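Local atomic coordinates of putative Lipoprotein (Clostridium perfringens, PDB entry 5J7R), a protein that is of unknown function but, as a putative lipoprotein with a sporulation and spore germination family domain, may act at the cell envelope. Residues 95-100 with 130-135; 74-79 with 111-116; 24-29 with 44-49; 117-122 with 152-157; 18-23 with 124-129. All blocks are in the same frame, centred on the assembly; numbering follows the deposited sequence.

Interaction 1 of 5, residues 95-100 with 130-135; sequences INLSKE and INILVD
Ile95, Asn96 and Leu97 run alongside Ile132, Leu133 and Val134 as paired parallel strands, and the backbone alternates partners as parallel pairing requires. Ile95 N reaches back to Asn131 O at 2.9 Å, while Ile95 O receives Leu133 N at 2.9 Å. Leu97 N then bonds to Leu133 O at 2.8 Å, nearly straight at 172°, and Leu97 O receives Asp135 N at 2.8 Å. The two strands are the beta strands of a beta-alpha-beta unit, and helix 107-121, which connects them, packs on one face of the pair. That face is the tightly filled one. Ile95 has CG1 anti to the carbonyl carbon, and its extended chi2 (172°) carries CD1 to within 4.2 Å of Ile130 CB. Leu97 CD1 lies 4.1 Å from Ile132 CG2; Ile117 and Leu114 of the helix lie against this layer. The other face is more polar, with Asn96 buried and Leu133 partly exposed. Asn96 OD1 sits 3.8 Å from Leu133 CB, but its hydrogen bond is to Asn136 N, and its ND2 bonds to Ser85 OG. The loose end is at Lys99 and Asp135, both exposed to solvent, although Val134 CG1 still rests on Ser98 O at 3.6 Å. Four backbone bonds thus set the register, while the apolar side chains of Ile95, Ile130 and Ile132 join the strands to the helix.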
# COMPACT_ATOMS: atom_id res chain seq x y z
N ILE A 95 5.55 -2.08 17.73
CA ILE A 95 4.96 -0.76 17.81
C ILE A 95 5.72 0.01 18.87
O ILE A 95 5.53 -0.21 20.06
CB ILE A 95 3.47 -0.84 18.17
CG1 ILE A 95 2.75 -1.76 17.17
CG2 ILE A 95 2.85 0.55 18.20
CD1 ILE A 95 1.31 -2.07 17.52
N ASN A 96 6.56 0.93 18.42
CA ASN A 96 7.39 1.73 19.30
C ASN A 96 6.76 3.09 19.56
O ASN A 96 6.72 3.94 18.68
CB ASN A 96 8.76 1.88 18.66
CG ASN A 96 9.75 2.59 19.55
OD1 ASN A 96 9.58 2.62 20.78
ND2 ASN A 96 10.80 3.12 18.95
N LEU A 97 6.31 3.29 20.80
CA LEU A 97 5.63 4.53 21.20
C LEU A 97 6.51 5.38 22.10
O LEU A 97 7.54 4.92 22.58
CB LEU A 97 4.34 4.18 21.95
CG LEU A 97 3.35 3.26 21.21
CD1 LEU A 97 2.20 2.87 22.12
CD2 LEU A 97 2.83 3.89 19.93
N SER A 98 6.10 6.63 22.30
CA SER A 98 6.83 7.55 23.16
C SER A 98 6.37 7.36 24.61
O SER A 98 5.42 6.61 24.88
CB SER A 98 6.57 9.00 22.73
OG SER A 98 5.19 9.32 22.83
N LYS A 99 7.05 8.04 25.53
CA LYS A 99 6.74 7.99 26.97
C LYS A 99 5.29 8.41 27.32
O LYS A 99 4.72 7.94 28.30
CB LYS A 99 7.74 8.87 27.73
CG LYS A 99 7.59 8.96 29.23
CD LYS A 99 8.56 10.00 29.80
CE LYS A 99 8.58 10.08 31.32
NZ LYS A 99 9.73 10.89 31.82
N GLU A 100 4.69 9.29 26.50
CA GLU A 100 3.32 9.77 26.74
C GLU A 100 2.27 8.65 26.76
O GLU A 100 1.20 8.83 27.32
CB GLU A 100 2.90 10.84 25.71
CG GLU A 100 3.60 12.19 25.83
CD GLU A 100 5.08 12.18 25.49
OE1 GLU A 100 5.78 13.09 25.97
OE2 GLU A 100 5.55 11.27 24.77
N ILE A 130 1.68 -8.51 18.57
CA ILE A 130 2.23 -7.16 18.67
C ILE A 130 3.20 -7.12 19.84
O ILE A 130 3.04 -7.84 20.82
CB ILE A 130 1.16 -6.05 18.82
CG1 ILE A 130 0.48 -6.11 20.20
CG2 ILE A 130 0.15 -6.14 17.68
CD1 ILE A 130 -0.51 -4.99 20.44
N ASN A 131 4.21 -6.28 19.70
CA ASN A 131 5.21 -6.08 20.71
C ASN A 131 5.29 -4.58 20.88
O ASN A 131 5.82 -3.88 20.02
CB ASN A 131 6.54 -6.67 20.25
CG ASN A 131 7.64 -6.55 21.30
OD1 ASN A 131 7.38 -6.32 22.47
ND2 ASN A 131 8.87 -6.72 20.86
N ILE A 132 4.74 -4.08 21.98
CA ILE A 132 4.75 -2.65 22.26
C ILE A 132 6.02 -2.28 23.01
O ILE A 132 6.39 -2.95 23.96
CB ILE A 132 3.51 -2.21 23.07
CG1 ILE A 132 2.24 -2.54 22.26
CG2 ILE A 132 3.60 -0.72 23.39
CD1 ILE A 132 0.93 -2.24 22.96
N LEU A 133 6.67 -1.22 22.55
CA LEU A 133 7.89 -0.71 23.15
C LEU A 133 7.67 0.76 23.40
O LEU A 133 6.84 1.39 22.75
CB LEU A 133 9.09 -0.83 22.20
CG LEU A 133 9.52 -2.16 21.61
CD1 LEU A 133 10.77 -1.97 20.76
CD2 LEU A 133 9.76 -3.20 22.67
N VAL A 134 8.43 1.30 24.34
CA VAL A 134 8.35 2.69 24.69
C VAL A 134 9.77 3.23 24.64
O VAL A 134 10.66 2.67 25.26
CB VAL A 134 7.73 2.89 26.09
CG1 VAL A 134 7.70 4.36 26.47
CG2 VAL A 134 6.33 2.29 26.12
N ASP A 135 9.97 4.30 23.86
CA ASP A 135 11.29 4.93 23.69
C ASP A 135 12.35 3.91 23.27
O ASP A 135 13.44 3.86 23.84
CB ASP A 135 11.72 5.65 24.96
CG ASP A 135 12.99 6.48 24.78
OD1 ASP A 135 13.45 6.68 23.64
OD2 ASP A 135 13.53 6.96 25.79

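Interaction 2 of 5, residues 74-79 with 111-116; sequences APILPK and QATLEG
Ala112 is where helix 107-121 first meets the loop, and only lightly, its O lying 4.4 Å from Ile76 CG2. Thr113 carries the contact. With OG1 anti to its carbonyl carbon (chi1 -68°), the hydroxyl donates to Ile76 O at 2.6 Å, lying in the carbonyl plane on a lone pair with a C=O...O angle of 129°. Lys109 O, one turn earlier, is a second acceptor within bonding reach of the same hydroxyl, so the two carbonyls must share or compete for its one proton. The methyl of the same residue presses on the loop beside that bond: CG2 meets Leu77 CD2 at 3.9 Å, the two side chains crossing at about a right angle. Ile76 CB lies 3.7 Å from Thr113 OG1. One turn on, Gly116 presents bare backbone, and Ile76 CD1 approaches its C at 4.2 Å. Tyr30 and Asp32 of a second subunit pack against Ile76 and Ala112. Within the chain Ile76 also touches Leu63 and Leu77 touches Ile64, both on helix 51-65, with Ile117 beside Ile76, so the loop lies between helices 51-65 and 107-121 just ahead of strand 83-89.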
# COMPACT_ATOMS: atom_id res chain seq x y z
N ALA A 74 -14.64 6.22 22.59
CA ALA A 74 -13.60 6.86 23.40
C ALA A 74 -12.21 6.45 22.92
O ALA A 74 -12.04 5.36 22.34
CB ALA A 74 -13.77 6.49 24.85
N PRO A 75 -11.20 7.31 23.14
CA PRO A 75 -9.84 6.98 22.72
C PRO A 75 -9.23 5.82 23.52
O PRO A 75 -9.67 5.53 24.65
CB PRO A 75 -9.05 8.27 22.98
CG PRO A 75 -9.87 9.02 23.98
CD PRO A 75 -11.29 8.69 23.66
N ILE A 76 -8.23 5.17 22.92
CA ILE A 76 -7.52 4.04 23.54
C ILE A 76 -6.07 4.38 23.93
O ILE A 76 -5.45 3.63 24.68
CB ILE A 76 -7.54 2.77 22.65
CG1 ILE A 76 -6.89 3.02 21.28
CG2 ILE A 76 -8.97 2.30 22.48
CD1 ILE A 76 -6.78 1.77 20.44
N LEU A 77 -5.55 5.50 23.43
CA LEU A 77 -4.21 5.98 23.74
C LEU A 77 -4.27 7.48 23.94
O LEU A 77 -5.13 8.13 23.35
CB LEU A 77 -3.22 5.67 22.61
CG LEU A 77 -2.82 4.23 22.32
CD1 LEU A 77 -2.04 4.13 21.02
CD2 LEU A 77 -2.03 3.64 23.48
N PRO A 78 -3.38 8.05 24.78
CA PRO A 78 -3.36 9.50 24.97
C PRO A 78 -3.13 10.25 23.65
O PRO A 78 -2.37 9.77 22.80
CB PRO A 78 -2.19 9.72 25.92
CG PRO A 78 -2.14 8.46 26.71
CD PRO A 78 -2.48 7.38 25.73
N LYS A 79 -3.76 11.40 23.50
CA LYS A 79 -3.65 12.19 22.27
C LYS A 79 -2.23 12.68 21.97
O LYS A 79 -1.82 12.74 20.81
CB LYS A 79 -4.67 13.33 22.27
CG LYS A 79 -4.71 14.06 20.91
CD LYS A 79 -6.12 14.49 20.52
CE LYS A 79 -6.15 15.42 19.33
NZ LYS A 79 -7.52 15.92 19.04
N GLN A 111 -7.37 -2.94 29.14
CA GLN A 111 -7.66 -4.15 28.37
C GLN A 111 -8.28 -3.77 27.02
O GLN A 111 -8.02 -4.43 26.01
CB GLN A 111 -8.57 -5.11 29.13
CG GLN A 111 -8.84 -6.40 28.37
CD GLN A 111 -9.64 -7.42 29.16
OE1 GLN A 111 -9.80 -7.30 30.37
NE2 GLN A 111 -10.13 -8.44 28.46
N ALA A 112 -9.10 -2.72 27.00
CA ALA A 112 -9.74 -2.27 25.75
C ALA A 112 -8.67 -1.71 24.81
O ALA A 112 -8.74 -1.92 23.61
CB ALA A 112 -10.79 -1.22 26.05
N THR A 113 -7.69 -1.01 25.38
CA THR A 113 -6.60 -0.45 24.61
C THR A 113 -5.81 -1.54 23.90
O THR A 113 -5.61 -1.47 22.69
CB THR A 113 -5.64 0.36 25.50
OG1 THR A 113 -6.32 1.53 25.97
CG2 THR A 113 -4.39 0.79 24.73
N LEU A 114 -5.38 -2.55 24.65
CA LEU A 114 -4.62 -3.65 24.06
C LEU A 114 -5.45 -4.44 23.03
O LEU A 114 -4.93 -4.81 21.97
CB LEU A 114 -4.05 -4.57 25.14
CG LEU A 114 -3.19 -3.87 26.22
CD1 LEU A 114 -2.67 -4.90 27.21
CD2 LEU A 114 -2.04 -3.06 25.64
N GLU A 115 -6.72 -4.68 23.33
CA GLU A 115 -7.59 -5.40 22.39
C GLU A 115 -7.85 -4.55 21.14
O GLU A 115 -7.96 -5.10 20.04
CB GLU A 115 -8.92 -5.80 23.04
CG GLU A 115 -8.78 -6.89 24.10
CD GLU A 115 -10.10 -7.29 24.75
OE1 GLU A 115 -11.09 -6.59 24.55
OE2 GLU A 115 -10.14 -8.31 25.49
N GLY A 116 -7.93 -3.23 21.31
CA GLY A 116 -8.16 -2.30 20.19
C GLY A 116 -6.98 -2.23 19.22
O GLY A 116 -7.16 -2.21 18.01

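Interaction 3 of 5, residues 24-29 with 44-49; sequences DIDLSL and QQEILV
In the beta hairpin of strands 24-32 and 42-50, residues Ile25, Leu27 and Leu29 form the hydrogen-bonded pairs with Val49, Ile47 and Gln45, each pair closed by two backbone bonds. Ile25 N to Val49 O, at 2.7 Å, is the shortest of the six, and Ile47 N to Leu27 O, at 171°, the straightest. Side chains of these pairs share one face. There Leu29 packs against Ile47: its CG touches Ile47 CG2 at 3.7 Å and its CD1 meets Ile47 CD1 at the same separation. CG1 of Ile47 stands anti to its backbone N (chi1 -175°), which turns CG2 into the crowded position between N and the carbonyl carbon, against Leu29. Farther along, Leu27 CD1 reaches Val49 CG2 at 4.1 Å. Residues of a second subunit cover this layer, with Leu21 on Ile25, Ala62 on Leu29 and Leu55 on Val49, while Asp24 to Asp26 pair in parallel with a strand of a third subunit, carrying the sheet across the interface. The other face is largely polar, with Leu48 among Asp26, Ser28 and Glu46, and includes the non-hydrogen-bonded pairs. Asp26 OD1 lies 2.7 Å from Glu46 OE2, the carboxylate planes only 26° apart. Near the start of the hairpin a magnesium ion lies about 4 Å from the side chain of Asp24. Against Asp24 and Asp26, Leu48 spreads its two methyls, CD1 at 3.7 Å from Asp26 CB and CD2 at 3.8 Å from Asp24 OD2.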
# COMPACT_ATOMS: atom_id res chain seq x y z
N ASP A 24 6.16 -5.58 -0.70
CA ASP A 24 7.24 -4.62 -0.94
C ASP A 24 7.09 -3.89 -2.27
O ASP A 24 6.62 -4.47 -3.24
CB ASP A 24 8.61 -5.32 -0.92
CG ASP A 24 8.96 -5.91 0.45
OD1 ASP A 24 8.28 -5.60 1.45
OD2 ASP A 24 9.94 -6.69 0.51
N ILE A 25 7.49 -2.61 -2.30
CA ILE A 25 7.48 -1.81 -3.53
C ILE A 25 8.87 -1.20 -3.65
O ILE A 25 9.28 -0.40 -2.83
CB ILE A 25 6.41 -0.70 -3.56
CG1 ILE A 25 5.04 -1.26 -3.13
CG2 ILE A 25 6.38 -0.04 -4.95
CD1 ILE A 25 3.93 -0.24 -3.06
N ASP A 26 9.60 -1.59 -4.69
CA ASP A 26 10.95 -1.14 -4.88
C ASP A 26 10.90 0.13 -5.73
O ASP A 26 10.53 0.07 -6.89
CB ASP A 26 11.74 -2.28 -5.55
CG ASP A 26 13.23 -2.04 -5.57
OD1 ASP A 26 13.67 -1.00 -5.04
OD2 ASP A 26 13.95 -2.90 -6.13
N LEU A 27 11.27 1.26 -5.14
CA LEU A 27 11.22 2.55 -5.82
C LEU A 27 12.47 3.37 -5.59
O LEU A 27 13.40 2.96 -4.91
CB LEU A 27 10.10 3.40 -5.19
CG LEU A 27 8.69 2.85 -5.22
CD1 LEU A 27 7.73 3.74 -4.42
CD2 LEU A 27 8.20 2.71 -6.65
N SER A 28 12.44 4.59 -6.12
CA SER A 28 13.53 5.54 -5.96
C SER A 28 13.12 6.90 -5.40
O SER A 28 11.99 7.38 -5.58
CB SER A 28 14.35 5.71 -7.28
OG SER A 28 13.66 5.17 -8.39
N LEU A 29 14.07 7.47 -4.67
CA LEU A 29 13.96 8.80 -4.12
C LEU A 29 14.97 9.60 -4.91
O LEU A 29 16.12 9.18 -5.04
CB LEU A 29 14.33 8.85 -2.65
CG LEU A 29 13.41 8.11 -1.70
CD1 LEU A 29 14.01 8.18 -0.31
CD2 LEU A 29 12.00 8.70 -1.72
N GLN A 44 19.04 9.10 -8.26
CA GLN A 44 18.21 8.22 -7.49
C GLN A 44 18.92 7.59 -6.32
O GLN A 44 20.11 7.34 -6.36
CB GLN A 44 17.77 7.03 -8.36
CG GLN A 44 16.96 7.35 -9.60
CD GLN A 44 16.71 6.13 -10.46
OE1 GLN A 44 17.47 5.17 -10.42
NE2 GLN A 44 15.65 6.16 -11.27
N GLN A 45 18.13 7.30 -5.29
CA GLN A 45 18.56 6.58 -4.10
C GLN A 45 17.42 5.60 -3.88
O GLN A 45 16.27 6.00 -3.70
CB GLN A 45 18.71 7.47 -2.89
CG GLN A 45 19.06 6.70 -1.63
CD GLN A 45 19.21 7.55 -0.33
OE1 GLN A 45 18.53 7.24 0.62
NE2 GLN A 45 20.04 8.61 -0.31
N GLU A 46 17.71 4.31 -3.91
CA GLU A 46 16.64 3.31 -3.75
C GLU A 46 15.93 3.28 -2.38
O GLU A 46 16.54 3.48 -1.33
CB GLU A 46 17.23 1.91 -4.06
CG GLU A 46 16.29 0.72 -3.78
CD GLU A 46 16.92 -0.68 -3.89
OE1 GLU A 46 18.14 -0.82 -3.65
OE2 GLU A 46 16.19 -1.66 -4.16
N ILE A 47 14.63 3.00 -2.40
CA ILE A 47 13.84 2.85 -1.17
C ILE A 47 12.91 1.64 -1.36
O ILE A 47 12.19 1.56 -2.33
CB ILE A 47 13.10 4.17 -0.79
CG1 ILE A 47 12.36 4.05 0.55
CG2 ILE A 47 12.15 4.64 -1.89
CD1 ILE A 47 12.02 5.39 1.17
N LEU A 48 13.02 0.64 -0.48
CA LEU A 48 12.17 -0.50 -0.56
C LEU A 48 11.06 -0.20 0.44
O LEU A 48 11.24 -0.28 1.65
CB LEU A 48 12.93 -1.78 -0.23
CG LEU A 48 12.05 -2.99 -0.50
CD1 LEU A 48 11.82 -3.23 -1.99
CD2 LEU A 48 12.71 -4.19 0.09
N VAL A 49 9.92 0.20 -0.11
CA VAL A 49 8.78 0.54 0.71
C VAL A 49 8.08 -0.75 1.04
O VAL A 49 7.63 -1.43 0.16
CB VAL A 49 7.78 1.41 -0.06
CG1 VAL A 49 6.57 1.73 0.80
CG2 VAL A 49 8.44 2.69 -0.54

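Interaction 4 of 5, residues 117-122 with 152-157; sequences IIATIT and FGKEDI
The backbones keep their distance where Ile118 faces Lys154, with CA atoms 6.6 Å apart, the closing turn of helix 107-121 lying beside a type I beta turn that runs from Lys154 to Ile157. One side chain bridges most of that gap. Ile118 CD1 touches three residues of the loop: it approaches the Phe152 ring obliquely, 3.6 Å from CE2, comes equally close to Gly153 C, and meets Ile157 CD1 at 3.8 Å. The second branch, CG2, anti to the backbone N of Ile118, lies 4.1 Å from Lys154 CE. Lys154 folds back over the helix instead of extending outward; kinks at chi2 (72°) and chi3 (69°) bring CD and CE round, and NZ ends 4.0 Å from Ala119 CB. There it makes a weak hydrogen bond to Glu115 O, one turn before Ala119. Asp156 OD2 accepts from Gly153 N, just before the turn, at 3.0 Å and 159°, and Ile157 N bonds to Lys154 O within it at 3.2 Å. Phe152 is fixed in turn by backbone bonding to Ile130 of strand 129-134, so the loop is anchored to the sheet as well as laid on the helix. On the helix side Ile118 O is already engaged by both the N and the hydroxyl of Thr122. The hydrogen bonds named lie within each segment or run to its neighbours, so the contact itself rests on buried apolar packing centred on a single methyl, plus the aliphatic length of a lysine whose NZ stays near the helix backbone.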
# COMPACT_ATOMS: atom_id res chain seq x y z
N ILE A 117 -5.77 -2.20 19.78
CA ILE A 117 -4.56 -2.17 18.98
C ILE A 117 -4.45 -3.50 18.20
O ILE A 117 -4.24 -3.49 16.99
CB ILE A 117 -3.31 -1.93 19.85
CG1 ILE A 117 -3.41 -0.54 20.49
CG2 ILE A 117 -2.04 -1.99 19.02
CD1 ILE A 117 -2.35 -0.24 21.53
N ILE A 118 -4.64 -4.61 18.89
CA ILE A 118 -4.57 -5.94 18.27
C ILE A 118 -5.62 -6.12 17.19
O ILE A 118 -5.30 -6.56 16.09
CB ILE A 118 -4.70 -7.07 19.32
CG1 ILE A 118 -3.42 -7.10 20.16
CG2 ILE A 118 -4.89 -8.43 18.65
CD1 ILE A 118 -3.43 -8.11 21.28
N ALA A 119 -6.86 -5.77 17.50
CA ALA A 119 -7.93 -5.93 16.52
C ALA A 119 -7.66 -5.08 15.28
O ALA A 119 -7.96 -5.49 14.17
CB ALA A 119 -9.27 -5.55 17.13
N THR A 120 -7.08 -3.90 15.49
CA THR A 120 -6.79 -3.00 14.38
C THR A 120 -5.61 -3.50 13.55
O THR A 120 -5.73 -3.63 12.33
CB THR A 120 -6.48 -1.58 14.88
OG1 THR A 120 -7.59 -1.11 15.67
CG2 THR A 120 -6.24 -0.63 13.71
N ILE A 121 -4.51 -3.81 14.22
CA ILE A 121 -3.30 -4.29 13.55
C ILE A 121 -3.40 -5.68 12.93
O ILE A 121 -2.90 -5.88 11.82
CB ILE A 121 -2.07 -4.20 14.48
CG1 ILE A 121 -1.72 -2.74 14.73
CG2 ILE A 121 -0.86 -4.87 13.86
CD1 ILE A 121 -1.33 -1.96 13.48
N THR A 122 -4.05 -6.63 13.60
CA THR A 122 -4.18 -7.99 13.05
C THR A 122 -5.02 -8.06 11.78
O THR A 122 -5.21 -9.14 11.22
CB THR A 122 -4.66 -9.00 14.10
OG1 THR A 122 -5.91 -8.57 14.65
CG2 THR A 122 -3.63 -9.15 15.20
N PHE A 152 2.64 -10.43 22.17
CA PHE A 152 1.37 -11.06 22.53
C PHE A 152 0.29 -10.87 21.48
O PHE A 152 0.32 -9.91 20.70
CB PHE A 152 0.87 -10.53 23.89
CG PHE A 152 0.58 -9.05 23.90
CD1 PHE A 152 1.60 -8.14 24.14
CD2 PHE A 152 -0.70 -8.57 23.68
CE1 PHE A 152 1.35 -6.77 24.13
CE2 PHE A 152 -0.95 -7.20 23.68
CZ PHE A 152 0.07 -6.30 23.91
N GLY A 153 -0.66 -11.81 21.46
CA GLY A 153 -1.80 -11.79 20.54
C GLY A 153 -3.07 -11.67 21.36
O GLY A 153 -3.00 -11.45 22.58
N LYS A 154 -4.22 -11.79 20.71
CA LYS A 154 -5.53 -11.69 21.37
C LYS A 154 -5.67 -12.72 22.50
O LYS A 154 -6.02 -12.38 23.63
CB LYS A 154 -6.67 -11.90 20.35
CG LYS A 154 -8.10 -11.71 20.93
CD LYS A 154 -8.47 -10.27 21.22
CE LYS A 154 -8.63 -9.43 19.95
NZ LYS A 154 -8.98 -8.02 20.25
N GLU A 155 -5.37 -13.98 22.17
CA GLU A 155 -5.46 -15.11 23.12
C GLU A 155 -4.65 -14.92 24.41
O GLU A 155 -5.07 -15.33 25.48
CB GLU A 155 -4.96 -16.40 22.45
CG GLU A 155 -5.73 -16.83 21.22
CD GLU A 155 -7.19 -17.13 21.51
OE1 GLU A 155 -7.95 -17.35 20.54
OE2 GLU A 155 -7.57 -17.14 22.69
N ASP A 156 -3.48 -14.30 24.28
CA ASP A 156 -2.59 -14.07 25.41
C ASP A 156 -3.00 -12.98 26.41
O ASP A 156 -2.44 -12.93 27.49
CB ASP A 156 -1.20 -13.70 24.87
CG ASP A 156 -0.63 -14.75 23.90
OD1 ASP A 156 -0.85 -15.96 24.12
OD2 ASP A 156 0.06 -14.34 22.93
N ILE A 157 -3.97 -12.12 26.06
CA ILE A 157 -4.37 -11.00 26.95
C ILE A 157 -4.80 -11.39 28.38
O ILE A 157 -4.25 -10.83 29.34
CB ILE A 157 -5.40 -10.05 26.29
CG1 ILE A 157 -4.80 -9.41 25.03
CG2 ILE A 157 -5.83 -8.96 27.26
CD1 ILE A 157 -5.76 -8.54 24.25

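Interaction 5 of 5, residues 18-23 with 124-129; sequences ANDLIG and IPSINK
Ser126 OG and, more weakly, Leu21 N both hydrogen-bond to OD2 of Asp52, so one carboxylate oxygen of helix 51-65 ties the two loops together; Asp52 OD1 takes Ile22 N as well. Around this bridge the direct contacts are van der Waals. Pro125 does most of the touching: its CB lies 3.3 Å from Asn19 O and its CG 3.5 Å from the same oxygen. The Asn19 side chain also reaches the ring, ND2 at 3.8 Å from Pro125 CB; its CG, set between the backbone N and the carbonyl carbon (chi1 57°), lies 3.9 Å from that same Pro125 CB. Farther round the ring, Pro125 CD meets Leu21 CB at 4.0 Å. Pro125 and Ser126 occupy the middle of a type I beta turn, closed by Ile127 N to Ile124 O at 2.9 Å, which carries the chain from helix 107-121 toward strand 129-134, whereas 18-23 leads into the hairpin that begins at residue 24. Asp20 OD1 approaches Ser126 CB at 3.5 Å. A magnesium ion lies about 5 Å from the Asp20 side chain and could offset the negative charge gathered by Asp20 OD2 and the nearby Glu43 of a third subunit. Leu21 also packs on Leu55 of the same chain and on Ile25 of a second subunit.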
# COMPACT_ATOMS: atom_id res chain seq x y z
N ALA A 18 2.86 -16.26 0.41
CA ALA A 18 2.69 -15.24 1.45
C ALA A 18 1.42 -14.44 1.19
O ALA A 18 1.11 -14.14 0.04
CB ALA A 18 3.89 -14.31 1.49
N ASN A 19 0.71 -14.11 2.26
CA ASN A 19 -0.54 -13.34 2.14
C ASN A 19 -0.38 -11.88 2.60
O ASN A 19 -1.24 -11.34 3.29
CB ASN A 19 -1.70 -14.06 2.87
CG ASN A 19 -1.42 -14.33 4.34
OD1 ASN A 19 -0.32 -14.08 4.84
ND2 ASN A 19 -2.42 -14.85 5.04
N ASP A 20 0.74 -11.26 2.21
CA ASP A 20 0.98 -9.86 2.55
C ASP A 20 -0.06 -9.05 1.83
O ASP A 20 -0.33 -9.28 0.67
CB ASP A 20 2.39 -9.39 2.17
CG ASP A 20 3.47 -9.96 3.08
OD1 ASP A 20 3.16 -10.89 3.88
OD2 ASP A 20 4.62 -9.47 3.00
N LEU A 21 -0.63 -8.08 2.53
CA LEU A 21 -1.70 -7.25 2.00
C LEU A 21 -1.26 -6.42 0.79
O LEU A 21 -1.90 -6.48 -0.27
CB LEU A 21 -2.27 -6.41 3.13
CG LEU A 21 -3.67 -5.87 2.95
CD1 LEU A 21 -4.04 -5.12 4.22
CD2 LEU A 21 -3.85 -5.00 1.72
N ILE A 22 -0.20 -5.63 0.95
CA ILE A 22 0.34 -4.79 -0.14
C ILE A 22 1.71 -5.30 -0.65
O ILE A 22 1.99 -5.22 -1.83
CB ILE A 22 0.51 -3.32 0.29
CG1 ILE A 22 -0.78 -2.79 0.94
CG2 ILE A 22 0.93 -2.48 -0.92
CD1 ILE A 22 -0.65 -1.41 1.56
N GLY A 23 2.57 -5.78 0.25
CA GLY A 23 3.90 -6.29 -0.13
C GLY A 23 4.92 -5.19 -0.40
O GLY A 23 4.60 -4.01 -0.31
N ILE A 124 -4.01 -6.77 9.21
CA ILE A 124 -2.93 -6.98 8.25
C ILE A 124 -2.61 -8.47 8.43
O ILE A 124 -2.06 -8.85 9.46
CB ILE A 124 -1.73 -6.07 8.55
CG1 ILE A 124 -2.14 -4.60 8.42
CG2 ILE A 124 -0.59 -6.38 7.58
CD1 ILE A 124 -1.08 -3.60 8.82
N PRO A 125 -2.94 -9.32 7.43
CA PRO A 125 -2.76 -10.79 7.53
C PRO A 125 -1.41 -11.28 8.02
O PRO A 125 -1.35 -12.26 8.77
CB PRO A 125 -3.01 -11.29 6.10
CG PRO A 125 -3.80 -10.22 5.45
CD PRO A 125 -3.32 -8.94 6.05
N SER A 126 -0.34 -10.61 7.61
CA SER A 126 1.01 -11.00 8.01
C SER A 126 1.28 -10.83 9.52
O SER A 126 2.24 -11.36 10.03
CB SER A 126 2.05 -10.23 7.18
OG SER A 126 1.84 -8.83 7.24
N ILE A 127 0.40 -10.13 10.23
CA ILE A 127 0.59 -9.89 11.66
C ILE A 127 -0.36 -10.72 12.52
O ILE A 127 -1.57 -10.72 12.30
CB ILE A 127 0.40 -8.40 12.00
CG1 ILE A 127 1.34 -7.54 11.12
CG2 ILE A 127 0.66 -8.15 13.48
CD1 ILE A 127 1.16 -6.04 11.24
N ASN A 128 0.22 -11.43 13.49
CA ASN A 128 -0.53 -12.26 14.44
C ASN A 128 -0.29 -11.82 15.89
O ASN A 128 -1.08 -12.17 16.77
CB ASN A 128 -0.16 -13.73 14.27
CG ASN A 128 -0.59 -14.30 12.93
OD1 ASN A 128 -1.57 -13.85 12.33
ND2 ASN A 128 0.14 -15.31 12.46
N LYS A 129 0.79 -11.07 16.13
CA LYS A 129 1.11 -10.59 17.48
C LYS A 129 1.68 -9.18 17.42
O LYS A 129 2.11 -8.71 16.36
CB LYS A 129 2.15 -11.51 18.13
CG LYS A 129 1.71 -12.95 18.26
CD LYS A 129 2.74 -13.78 18.99
CE LYS A 129 2.23 -15.20 19.15
NZ LYS A 129 3.19 -16.14 19.79

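In the fold
Interactions 1, 2 and 4 are buried and share helix 107-121: the first pairs the strands on either side of it in sequence, the second lays a loop on its middle, and the fourth lays the C-terminal loop on its end. Interactions 1 and 4 touch through Ile130 and Ile118, 1 and 2 through Ile132 and Leu114, 2 and 4 through Ile76 and Ile117. Interaction 3, partly buried, stands apart, its centre about 27 Å from that of interaction 1, its apolar face covered by a second subunit. Interaction 5, at the surface, links the approach to that hairpin with the globular part. Backbone bonding dominates 1 and 3, a single hydroxyl bond marks 2, while 4 and 5 rely on van der Waals contact.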